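Beta-1,4-exocellulase (Thermobifida fusca, PDB 4B4H) probably hydrolyses beta-1,4-glucosidic bonds of cellulose as a family 6 cellobiohydrolase, here represented by its catalytic domain. Local coordinates at residues 242-246 with 305-311; 233-237 with 298-302; 321-325 with 386-391; 266-270 with 282-286; 230-234 with 260-264. One frame throughout, in Å; residues are numbered along the deposited sequence.

Contact 1 of 5, residues 242-246 with 305-311; sequences TVNGQ and STDLNTY
Val243 meets Leu308 and Tyr311 because its two methyls are splayed by a chi1 of -173°: CG1 lies opposite the backbone N and runs to the start of helix 308-315, while CG2 stands beside the N and faces the side chains. Leu308 and Tyr311 both hold CG opposite their own backbone N, which carries a leucine methyl and the base of the phenol ring to the same valine branch. Val243 CG2 is 3.6 Å from Leu308 CD1 and 3.4 Å from Tyr311 CG, approaching the ring obliquely. Val243 CG1 sits against backbone carbonyls, 3.6 Å from Asp307 O. On the far side of the type II' turn from Val243 to Gln246, the amide of Gln246 lies against Leu308, with Gln246 OE1 3.6 Å from Leu308 CB. One water bridges the segments: it donates hydrogen bonds to Gln246 OE1 (2.6 Å) and Asp307 OD1, and accepts one from Leu308 N. Asp307 is the N-cap of the helix; its OD2 accepts from Thr310 N at 2.9 Å and also from Thr310 OG1, the two donors coming from opposite faces of the carboxylate. Direct hydrogen bonds between the segments are absent, so the hairpin turn is held to the helix start by buried apolar contact at Val243 and, at the exposed Gln246 side, by a water that also satisfies a first-turn N-H.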
# COMPACT_ATOMS: atom_id res chain seq x y z
N THR A 242 -25.49 8.60 -13.04
CA THR A 242 -25.76 8.23 -14.42
C THR A 242 -25.37 9.32 -15.41
O THR A 242 -25.32 10.51 -15.07
CB THR A 242 -27.24 7.78 -14.58
OG1 THR A 242 -27.42 7.12 -15.85
CG2 THR A 242 -28.20 8.95 -14.46
N VAL A 243 -25.06 8.91 -16.64
CA VAL A 243 -24.76 9.81 -17.74
C VAL A 243 -25.86 9.56 -18.75
O VAL A 243 -25.86 8.53 -19.44
CB VAL A 243 -23.40 9.50 -18.39
CG1 VAL A 243 -23.05 10.56 -19.43
CG2 VAL A 243 -22.31 9.40 -17.33
N ASN A 244 -26.81 10.50 -18.83
CA ASN A 244 -28.08 10.25 -19.50
C ASN A 244 -28.72 8.97 -18.95
O ASN A 244 -28.88 8.85 -17.73
CB ASN A 244 -27.89 10.22 -21.02
CG ASN A 244 -27.58 11.59 -21.59
OD1 ASN A 244 -26.47 12.10 -21.47
ND2 ASN A 244 -28.58 12.19 -22.22
N GLY A 245 -29.05 8.00 -19.80
CA GLY A 245 -29.63 6.74 -19.35
C GLY A 245 -28.64 5.66 -18.92
O GLY A 245 -29.03 4.57 -18.52
N GLN A 246 -27.34 5.98 -18.97
CA GLN A 246 -26.29 4.99 -18.72
C GLN A 246 -25.66 5.13 -17.34
O GLN A 246 -25.27 6.23 -16.94
CB GLN A 246 -25.21 5.09 -19.79
CG GLN A 246 -25.72 4.84 -21.19
CD GLN A 246 -24.61 4.72 -22.21
OE1 GLN A 246 -24.15 5.72 -22.76
NE2 GLN A 246 -24.17 3.49 -22.47
N SER A 305 -20.03 16.14 -20.99
CA SER A 305 -20.21 15.21 -22.11
C SER A 305 -21.35 14.21 -21.91
O SER A 305 -21.54 13.68 -20.82
CB SER A 305 -18.91 14.45 -22.38
OG SER A 305 -19.08 13.49 -23.41
N THR A 306 -22.08 13.97 -23.00
CA THR A 306 -23.19 13.00 -23.03
C THR A 306 -22.73 11.55 -23.23
O THR A 306 -23.53 10.62 -23.11
CB THR A 306 -24.24 13.36 -24.10
OG1 THR A 306 -23.60 13.83 -25.29
CG2 THR A 306 -25.18 14.43 -23.58
N ASP A 307 -21.46 11.37 -23.54
CA ASP A 307 -20.91 10.03 -23.66
C ASP A 307 -20.60 9.50 -22.26
O ASP A 307 -20.05 10.23 -21.42
CB ASP A 307 -19.65 10.03 -24.54
CG ASP A 307 -19.06 8.64 -24.73
OD1 ASP A 307 -19.73 7.76 -25.30
OD2 ASP A 307 -17.90 8.44 -24.31
N LEU A 308 -20.96 8.25 -22.01
CA LEU A 308 -20.70 7.59 -20.72
C LEU A 308 -19.21 7.60 -20.38
O LEU A 308 -18.82 8.04 -19.29
CB LEU A 308 -21.23 6.15 -20.72
CG LEU A 308 -21.02 5.33 -19.44
CD1 LEU A 308 -21.71 5.97 -18.24
CD2 LEU A 308 -21.50 3.90 -19.62
N ASN A 309 -18.39 7.11 -21.30
CA ASN A 309 -16.97 7.00 -21.03
C ASN A 309 -16.23 8.33 -21.08
O ASN A 309 -15.22 8.50 -20.40
CB ASN A 309 -16.33 5.93 -21.92
CG ASN A 309 -16.75 4.53 -21.51
OD1 ASN A 309 -16.55 4.11 -20.37
ND2 ASN A 309 -17.36 3.79 -22.44
N THR A 310 -16.75 9.30 -21.84
CA THR A 310 -16.15 10.63 -21.87
C THR A 310 -16.51 11.44 -20.60
O THR A 310 -15.70 12.21 -20.11
CB THR A 310 -16.49 11.39 -23.17
OG1 THR A 310 -16.31 10.52 -24.30
CG2 THR A 310 -15.59 12.62 -23.35
N TYR A 311 -17.71 11.22 -20.07
CA TYR A 311 -18.11 11.80 -18.78
C TYR A 311 -17.20 11.30 -17.67
O TYR A 311 -16.67 12.09 -16.86
CB TYR A 311 -19.56 11.44 -18.43
CG TYR A 311 -19.96 11.85 -17.02
CD1 TYR A 311 -19.65 11.06 -15.91
CD2 TYR A 311 -20.64 13.05 -16.79
CE1 TYR A 311 -20.00 11.44 -14.62
CE2 TYR A 311 -20.99 13.44 -15.51
CZ TYR A 311 -20.68 12.63 -14.43
OH TYR A 311 -21.03 13.01 -13.15
O HOH W 1 -22.36 7.05 -24.09

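Contact 2 of 5, residues 233-237 with 298-302; sequences VEPYL and RPTGP
Tyr236 lays one face of its ring against the backbone of Gly301, a CH-pi contact round which the other contacts of the ring are arranged. Gly301 CA is 3.6 Å from the ring centroid and only 11° off the ring normal, which places it squarely over the face. The opposite face is covered from within its own segment by Pro235, whose CB lies over the ring centre, so the phenol is sandwiched between a proline and a glycine. Along the ring's edge the approach changes. Pro299 O comes near the ring plane, 3.2 Å from Tyr236 CE2, and Pro299 CB is 3.9 Å from Tyr236 CD2, the two side chains meeting at a slant. Pro302 CD lies 4.0 Å from Tyr236 CD1, and the hydroxyl end reaches the Thr300 backbone, with Tyr236 OH 3.4 Å from Thr300 C. A chi1 of -47° places the ring beside its backbone N and opposite the carbonyl carbon, directed at the 298-302 chain. Farther out, the extended Arg298 crosses Pro235 at about a right angle, with NH2 3.8 Å from Pro235 CG; its guanidinium also makes a cation-pi contact with Tyr417. Across the segments the evidence is entirely van der Waals and CH-pi, without a hydrogen bond. The contact joins two surface loops: a type I turn from Glu234 to Leu237, in the loop following strand 221-224, presents the tyrosine to the loop that joins strand 283-287 to helix 308-315.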
# COMPACT_ATOMS: atom_id res chain seq x y z
N VAL A 233 -11.28 9.98 -2.21
CA VAL A 233 -12.66 10.24 -2.66
C VAL A 233 -12.59 10.72 -4.12
O VAL A 233 -11.67 11.44 -4.48
CB VAL A 233 -13.40 11.29 -1.79
CG1 VAL A 233 -14.82 11.49 -2.29
CG2 VAL A 233 -13.40 10.89 -0.31
N GLU A 234 -13.52 10.27 -4.96
CA GLU A 234 -13.72 10.88 -6.27
C GLU A 234 -14.78 11.96 -6.13
O GLU A 234 -15.96 11.65 -5.96
CB GLU A 234 -14.14 9.83 -7.30
CG GLU A 234 -13.00 8.94 -7.79
CD GLU A 234 -12.15 9.57 -8.88
OE1 GLU A 234 -12.34 10.76 -9.21
OE2 GLU A 234 -11.27 8.86 -9.42
N PRO A 235 -14.38 13.25 -6.19
CA PRO A 235 -15.30 14.34 -5.89
C PRO A 235 -16.48 14.45 -6.87
O PRO A 235 -17.58 14.82 -6.46
CB PRO A 235 -14.42 15.60 -5.97
CG PRO A 235 -13.02 15.11 -5.82
CD PRO A 235 -13.03 13.76 -6.50
N TYR A 236 -16.25 14.09 -8.13
CA TYR A 236 -17.22 14.35 -9.19
C TYR A 236 -17.90 13.08 -9.71
O TYR A 236 -18.69 13.12 -10.67
CB TYR A 236 -16.56 15.15 -10.33
CG TYR A 236 -15.74 16.32 -9.80
CD1 TYR A 236 -16.33 17.29 -8.98
CD2 TYR A 236 -14.39 16.45 -10.10
CE1 TYR A 236 -15.59 18.35 -8.47
CE2 TYR A 236 -13.64 17.51 -9.60
CZ TYR A 236 -14.25 18.46 -8.78
OH TYR A 236 -13.53 19.53 -8.27
N LEU A 237 -17.62 11.96 -9.06
CA LEU A 237 -18.16 10.69 -9.48
C LEU A 237 -18.99 10.05 -8.38
O LEU A 237 -18.55 9.95 -7.23
CB LEU A 237 -17.02 9.76 -9.91
CG LEU A 237 -17.10 9.04 -11.26
CD1 LEU A 237 -17.51 9.99 -12.38
CD2 LEU A 237 -15.75 8.43 -11.57
N ARG A 298 -6.25 17.95 -13.50
CA ARG A 298 -7.29 17.60 -12.54
C ARG A 298 -8.60 18.27 -12.92
O ARG A 298 -8.64 19.48 -13.15
CB ARG A 298 -6.88 17.99 -11.12
CG ARG A 298 -7.84 17.47 -10.06
CD ARG A 298 -7.65 18.20 -8.75
NE ARG A 298 -8.66 17.86 -7.74
CZ ARG A 298 -8.58 16.84 -6.89
NH1 ARG A 298 -7.53 16.03 -6.91
NH2 ARG A 298 -9.55 16.62 -6.01
N PRO A 299 -9.70 17.48 -12.99
CA PRO A 299 -11.02 18.07 -13.22
C PRO A 299 -11.35 19.06 -12.11
O PRO A 299 -11.00 18.82 -10.95
CB PRO A 299 -11.96 16.88 -13.15
CG PRO A 299 -11.11 15.70 -13.49
CD PRO A 299 -9.76 16.01 -12.92
N THR A 300 -11.98 20.17 -12.46
CA THR A 300 -12.39 21.18 -11.48
C THR A 300 -13.91 21.13 -11.25
O THR A 300 -14.50 22.02 -10.61
CB THR A 300 -11.94 22.60 -11.91
OG1 THR A 300 -12.58 22.96 -13.14
CG2 THR A 300 -10.43 22.65 -12.08
N GLY A 301 -14.52 20.08 -11.78
CA GLY A 301 -15.96 19.85 -11.72
C GLY A 301 -16.36 18.74 -12.67
O GLY A 301 -15.53 18.26 -13.44
N PRO A 302 -17.64 18.31 -12.62
CA PRO A 302 -18.11 17.21 -13.46
C PRO A 302 -18.08 17.55 -14.94
O PRO A 302 -18.26 18.71 -15.32
CB PRO A 302 -19.57 17.02 -13.01
CG PRO A 302 -19.70 17.74 -11.71
CD PRO A 302 -18.71 18.86 -11.77

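Contact 3 of 5, residues 321-325 with 386-391; sequences IHPGN and RNGNNP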
# COMPACT_ATOMS: atom_id res chain seq x y z
N ILE A 321 -5.00 4.49 -16.86
CA ILE A 321 -5.70 3.78 -17.93
C ILE A 321 -6.57 2.67 -17.34
O ILE A 321 -7.68 2.41 -17.82
CB ILE A 321 -4.72 3.22 -19.01
CG1 ILE A 321 -3.96 4.39 -19.66
CG2 ILE A 321 -5.47 2.40 -20.06
CD1 ILE A 321 -2.82 3.99 -20.59
N HIS A 322 -6.07 2.04 -16.28
CA HIS A 322 -6.70 0.89 -15.66
C HIS A 322 -6.24 0.83 -14.23
O HIS A 322 -5.09 1.16 -13.96
CB HIS A 322 -6.22 -0.36 -16.37
CG HIS A 322 -6.96 -1.60 -15.97
ND1 HIS A 322 -6.60 -2.36 -14.92
CD2 HIS A 322 -8.06 -2.23 -16.55
CE1 HIS A 322 -7.44 -3.40 -14.81
NE2 HIS A 322 -8.32 -3.33 -15.81
N PRO A 323 -7.12 0.41 -13.29
CA PRO A 323 -6.69 0.41 -11.88
C PRO A 323 -5.57 -0.59 -11.54
O PRO A 323 -4.93 -0.45 -10.51
CB PRO A 323 -7.99 0.11 -11.10
CG PRO A 323 -8.91 -0.50 -12.08
CD PRO A 323 -8.54 0.02 -13.44
N GLY A 324 -5.33 -1.57 -12.42
CA GLY A 324 -4.21 -2.50 -12.28
C GLY A 324 -2.84 -1.95 -12.67
O GLY A 324 -1.82 -2.65 -12.54
N ASN A 325 -2.79 -0.71 -13.15
CA ASN A 325 -1.51 -0.05 -13.43
C ASN A 325 -0.89 0.56 -12.17
O ASN A 325 -1.35 1.61 -11.68
CB ASN A 325 -1.66 0.99 -14.53
CG ASN A 325 -1.91 0.38 -15.90
OD1 ASN A 325 -1.66 -0.82 -16.11
ND2 ASN A 325 -2.32 1.21 -16.85
N ARG A 386 -4.33 -8.96 -16.09
CA ARG A 386 -4.51 -8.27 -14.80
C ARG A 386 -4.61 -6.75 -14.88
O ARG A 386 -5.03 -6.10 -13.91
CB ARG A 386 -3.44 -8.70 -13.78
CG ARG A 386 -3.63 -10.10 -13.22
CD ARG A 386 -2.42 -10.57 -12.40
NE ARG A 386 -1.13 -10.48 -13.10
CZ ARG A 386 -0.72 -11.32 -14.05
NH1 ARG A 386 -1.50 -12.31 -14.46
NH2 ARG A 386 0.48 -11.15 -14.62
N ASN A 387 -4.25 -6.16 -16.03
CA ASN A 387 -4.45 -4.72 -16.20
C ASN A 387 -5.34 -4.36 -17.41
O ASN A 387 -5.14 -3.32 -18.04
CB ASN A 387 -3.11 -3.97 -16.27
CG ASN A 387 -2.48 -4.02 -17.65
OD1 ASN A 387 -2.78 -4.91 -18.45
ND2 ASN A 387 -1.60 -3.06 -17.93
N GLY A 388 -6.30 -5.22 -17.72
CA GLY A 388 -7.13 -5.05 -18.92
C GLY A 388 -6.38 -5.00 -20.24
O GLY A 388 -6.83 -4.37 -21.21
N ASN A 389 -5.22 -5.66 -20.31
CA ASN A 389 -4.38 -5.64 -21.52
C ASN A 389 -4.16 -4.23 -22.09
O ASN A 389 -4.35 -3.95 -23.28
CB ASN A 389 -4.97 -6.60 -22.56
CG ASN A 389 -4.57 -8.04 -22.29
OD1 ASN A 389 -3.52 -8.50 -22.73
ND2 ASN A 389 -5.40 -8.76 -21.55
N ASN A 390 -3.70 -3.35 -21.21
CA ASN A 390 -3.51 -1.93 -21.49
C ASN A 390 -2.05 -1.54 -21.41
O ASN A 390 -1.27 -2.22 -20.76
CB ASN A 390 -4.28 -1.12 -20.43
CG ASN A 390 -5.77 -1.13 -20.66
OD1 ASN A 390 -6.26 -0.47 -21.59
ND2 ASN A 390 -6.50 -1.84 -19.81
N PRO A 391 -1.68 -0.41 -22.05
CA PRO A 391 -0.37 0.16 -21.74
C PRO A 391 -0.18 0.24 -20.22
O PRO A 391 -1.16 0.44 -19.48
CB PRO A 391 -0.44 1.56 -22.36
CG PRO A 391 -1.38 1.40 -23.49
CD PRO A 391 -2.41 0.40 -23.04
O HOH W 2 -2.31 -5.44 -12.10
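His322 lies flat on the peptide between Asn387 and Gly388, where a type I turn from His322 to Asn325 meets an Asx motif that Asn387 forms with Asn390 N. The peptide lies over one face of the ring: Asn387 C is 3.3 Å above the His322 plane, over its centre, while Pro323 CD lies over the opposite face, off centre. A chi1 of -171°, with CG opposite the backbone N, swings the imidazole over this peptide, and Gly324 N donates to His322 ND1 at 2.9 Å, helping to fix its rotation. Apolar contact comes from Ile321, whose CD1 is 3.8 Å from Pro391 CB. Among the hydrogen bonds, Asn325 ND2 donates across the contact to the backbone Pro391 O at 3.0 Å; within 386-391, Asn390 ND2 donates to the backbone Asn387 O at 2.7 Å, nearly straight and on a lone pair. Gly324 lies near His188, a predicted substrate-binding residue, and the partner loop, 386-391, holds Asn389, known to bind calcium in this protein, though none is bound to this chain in the model. The side chains of Asn325 and Asn387 meet with their amide planes 61° apart, and Asn387 ND2 donates to Asn325 OD1 at 2.9 Å, in the carbonyl plane.

Contact 4 of 5, residues 266-270 with 282-286; sequences VQDLR and IGMLI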
# COMPACT_ATOMS: atom_id res chain seq x y z
N VAL A 266 -12.77 1.05 2.07
CA VAL A 266 -12.33 0.65 3.43
C VAL A 266 -13.43 0.76 4.50
O VAL A 266 -13.43 0.00 5.46
CB VAL A 266 -11.03 1.35 3.91
CG1 VAL A 266 -9.89 1.06 2.94
CG2 VAL A 266 -11.23 2.85 4.10
N GLN A 267 -14.38 1.67 4.31
CA GLN A 267 -15.49 1.76 5.27
C GLN A 267 -16.40 0.54 5.21
O GLN A 267 -16.76 -0.02 6.24
CB GLN A 267 -16.27 3.06 5.15
CG GLN A 267 -15.50 4.27 5.66
CD GLN A 267 -16.28 5.56 5.48
OE1 GLN A 267 -17.07 5.69 4.54
NE2 GLN A 267 -16.07 6.51 6.38
N ASP A 268 -16.75 0.12 3.99
CA ASP A 268 -17.51 -1.12 3.81
C ASP A 268 -16.71 -2.34 4.26
O ASP A 268 -17.23 -3.19 4.97
CB ASP A 268 -17.95 -1.28 2.35
CG ASP A 268 -19.27 -0.58 2.06
OD1 ASP A 268 -19.80 0.13 2.95
OD2 ASP A 268 -19.81 -0.73 0.95
N LEU A 269 -15.43 -2.41 3.88
CA LEU A 269 -14.56 -3.51 4.27
C LEU A 269 -14.48 -3.63 5.80
O LEU A 269 -14.57 -4.74 6.34
CB LEU A 269 -13.17 -3.35 3.64
CG LEU A 269 -12.16 -4.50 3.72
CD1 LEU A 269 -12.51 -5.65 2.78
CD2 LEU A 269 -10.77 -3.96 3.43
N ARG A 270 -14.36 -2.48 6.48
CA ARG A 270 -14.27 -2.44 7.94
C ARG A 270 -15.46 -3.14 8.59
O ARG A 270 -15.28 -3.96 9.50
CB ARG A 270 -14.15 -0.99 8.45
CG ARG A 270 -13.85 -0.92 9.93
CD ARG A 270 -13.98 0.49 10.47
NE ARG A 270 -13.80 0.48 11.92
CZ ARG A 270 -14.76 0.22 12.80
NH1 ARG A 270 -16.00 -0.03 12.39
NH2 ARG A 270 -14.49 0.23 14.10
N ILE A 282 -11.45 -2.04 15.22
CA ILE A 282 -10.46 -1.90 14.14
C ILE A 282 -10.60 -0.54 13.46
O ILE A 282 -11.70 -0.03 13.27
CB ILE A 282 -10.41 -3.07 13.10
CG1 ILE A 282 -11.79 -3.39 12.49
CG2 ILE A 282 -9.76 -4.32 13.68
CD1 ILE A 282 -11.69 -4.33 11.29
N GLY A 283 -9.46 0.07 13.16
CA GLY A 283 -9.41 1.29 12.35
C GLY A 283 -8.74 0.99 11.02
O GLY A 283 -7.94 0.04 10.90
N MET A 284 -9.05 1.79 10.02
CA MET A 284 -8.48 1.60 8.68
C MET A 284 -7.46 2.69 8.36
O MET A 284 -7.60 3.82 8.80
CB MET A 284 -9.58 1.57 7.61
CG MET A 284 -10.76 0.64 7.88
SD MET A 284 -10.33 -1.11 8.03
CE MET A 284 -10.44 -1.58 6.31
N LEU A 285 -6.45 2.37 7.55
CA LEU A 285 -5.56 3.38 7.00
C LEU A 285 -5.72 3.44 5.49
O LEU A 285 -6.08 2.43 4.88
CB LEU A 285 -4.09 3.07 7.34
CG LEU A 285 -3.70 2.89 8.81
CD1 LEU A 285 -2.24 2.48 8.93
CD2 LEU A 285 -4.01 4.16 9.61
N ILE A 286 -5.51 4.62 4.91
CA ILE A 286 -5.31 4.75 3.45
C ILE A 286 -4.00 5.49 3.18
O ILE A 286 -3.76 6.56 3.74
CB ILE A 286 -6.43 5.53 2.73
CG1 ILE A 286 -7.84 5.03 3.11
CG2 ILE A 286 -6.20 5.49 1.21
CD1 ILE A 286 -8.95 6.03 2.76
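Helix segment 266-270 and strand 283-286 run nearly antiparallel, their axes 9.0 Å apart at closest approach and 153° between their directions, with Val266 lying nearest Met284. Met284 is the central side chain of the contact; its chain bends at chi2 (-61°) and again at chi3, turning the thioether across the helix surface. Its CE reaches the Val266 carbonyl, 3.5 Å from Val266 O, and also packs 3.8 Å from both Val266 CB and Leu269 CD2, crossing Leu269 at about a right angle. Nearer the strand's start, the aliphatic part of Arg270 lies across the same methionine, Arg270 CB being 3.8 Å from Met284 CG. Beyond it the arginine stretches out to Ile282 O. Arg270 NE is the main donor to Ile282 O, though the modelled 2.5 Å is unusually short and its exact length doubtful; NH2 contributes only weakly, and has a further weak partner in Ser280 O. Ile282 CG1 lies over one face of the guanidinium. At the other end, Val266 CG2 touches Ile286 CD1. Asp281, known to bind calcium in this protein though none is bound to this chain in the model, is close to Arg270. Helix 262-276 lies in the connection between the neighbouring parallel strands 221-224 and 283-287, a beta-alpha-beta crossover, and packs on the sheet with Val266 also touching Ser224; strand 346-350 flanks 283-287 on its other side.

Contact 5 of 5, residues 230-234 with 260-264; sequences SATVE and VDELS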
# COMPACT_ATOMS: atom_id res chain seq x y z
N SER A 230 -4.97 4.91 -6.16
CA SER A 230 -6.43 4.98 -6.19
C SER A 230 -6.89 6.17 -5.35
O SER A 230 -6.23 6.51 -4.36
CB SER A 230 -7.07 3.67 -5.73
OG SER A 230 -7.09 2.73 -6.81
N ALA A 231 -7.94 6.83 -5.79
CA ALA A 231 -8.41 8.07 -5.18
C ALA A 231 -9.04 7.81 -3.81
O ALA A 231 -9.76 6.83 -3.66
CB ALA A 231 -9.40 8.77 -6.10
N THR A 232 -8.76 8.69 -2.84
CA THR A 232 -9.40 8.62 -1.52
C THR A 232 -10.91 8.81 -1.67
O THR A 232 -11.69 7.93 -1.30
CB THR A 232 -8.84 9.66 -0.54
OG1 THR A 232 -7.43 9.49 -0.41
CG2 THR A 232 -9.46 9.47 0.81
N VAL A 233 -11.28 9.98 -2.21
CA VAL A 233 -12.66 10.24 -2.66
C VAL A 233 -12.59 10.72 -4.12
O VAL A 233 -11.67 11.44 -4.48
CB VAL A 233 -13.40 11.29 -1.79
CG1 VAL A 233 -14.82 11.49 -2.29
CG2 VAL A 233 -13.40 10.89 -0.31
N GLU A 234 -13.52 10.27 -4.96
CA GLU A 234 -13.72 10.88 -6.27
C GLU A 234 -14.78 11.96 -6.13
O GLU A 234 -15.96 11.65 -5.96
CB GLU A 234 -14.14 9.83 -7.30
CG GLU A 234 -13.00 8.94 -7.79
CD GLU A 234 -12.15 9.57 -8.88
OE1 GLU A 234 -12.34 10.76 -9.21
OE2 GLU A 234 -11.27 8.86 -9.42
N VAL A 260 -15.81 3.48 -6.46
CA VAL A 260 -14.98 4.33 -7.32
C VAL A 260 -13.82 5.01 -6.57
O VAL A 260 -13.05 5.78 -7.15
CB VAL A 260 -15.82 5.43 -8.03
CG1 VAL A 260 -16.96 4.82 -8.81
CG2 VAL A 260 -16.36 6.45 -7.03
N ASP A 261 -13.71 4.74 -5.27
CA ASP A 261 -12.66 5.34 -4.44
C ASP A 261 -12.33 4.50 -3.21
O ASP A 261 -13.04 3.55 -2.88
CB ASP A 261 -12.99 6.80 -4.09
CG ASP A 261 -14.31 6.96 -3.34
OD1 ASP A 261 -14.64 6.13 -2.47
OD2 ASP A 261 -15.01 7.95 -3.63
N GLU A 262 -11.25 4.86 -2.52
CA GLU A 262 -10.74 4.06 -1.41
C GLU A 262 -11.54 4.22 -0.12
O GLU A 262 -11.69 3.27 0.65
CB GLU A 262 -9.27 4.41 -1.14
CG GLU A 262 -8.30 3.91 -2.21
CD GLU A 262 -8.33 2.40 -2.35
OE1 GLU A 262 -7.83 1.70 -1.46
OE2 GLU A 262 -8.89 1.89 -3.34
N LEU A 263 -12.04 5.42 0.12
CA LEU A 263 -12.73 5.66 1.37
C LEU A 263 -14.02 4.85 1.48
O LEU A 263 -14.26 4.20 2.51
CB LEU A 263 -12.98 7.15 1.60
CG LEU A 263 -13.66 7.47 2.93
CD1 LEU A 263 -12.82 7.07 4.13
CD2 LEU A 263 -14.02 8.94 3.02
N SER A 264 -14.84 4.89 0.43
CA SER A 264 -16.06 4.09 0.42
C SER A 264 -15.72 2.63 0.67
O SER A 264 -16.37 1.95 1.45
CB SER A 264 -16.79 4.22 -0.91
OG SER A 264 -15.96 3.82 -1.98
O HOH W 3 -11.66 6.06 -9.55
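The chain at Ala231 and Thr232 passes close by the start of helix 262-276, with Thr232 and Glu262 CA atoms 4.8 Å apart, and two backbone carbonyls point at its first N-H groups. Glu262 N donates to Ala231 O at 2.7 Å, nearly along the C=O axis, and Leu263 N donates to Thr232 O at 2.9 Å. The third bond between the segments runs the other way: Glu234 N donates to Asp261 OD2 at 3.1 Å, with an N-H...O angle of 164°. Asp261 is the N-cap of the helix, and its carboxylate does two jobs. OD2 holds the passing loop, while OD1 accepts from Ser264 N (3.2 Å) and from Ser264 OG, which reach it from opposite faces of the carboxylate. The chi1 of 59° sets CG between the backbone N and the carbonyl carbon, turning the group back over the helix start. A loop from outside thus supplies acceptors for N-H groups of the first turn, which the helix itself cannot pair. Beside these polar groups, Val233 CG2 lies alongside Leu263 CD2 at 3.9 Å, and Glu234 CG packs 3.2 Å from Val260 O. A water donates hydrogen bonds to both Glu234 OE2 and Val260 O, while Glu234 OE1 takes the N-H of Ile317. Ser230 CB touches Glu262 OE2 at 3.5 Å; the carboxylate itself is hydrogen-bonded to Ser224 OG and His189 N, and Ser230 OG pairs with ND1 of His188, a predicted substrate-binding residue.

Contacts 4 and 5 share helix 262-276, with centres 12 Å apart, and touch where Ile286 CD1 lies 4.0 Å from Thr232 CG2. Contact 2 continues from contact 5 through the shared Val233 and Glu234, its centre 11 Å away. It in turn meets contact 1, whose centre is 15 Å from that of contact 2, where Tyr311 CE1 comes within 3.7 Å of Leu237 CD1. These four therefore form a touching series from the sheet to the outlying hairpin of contact 1. Contact 3 touches none of them; its nearest atoms to contact 5 are about 5 Å off, yet both approach His188, a predicted substrate-binding residue. Contacts 1 and 2 lie away from the annotated sites.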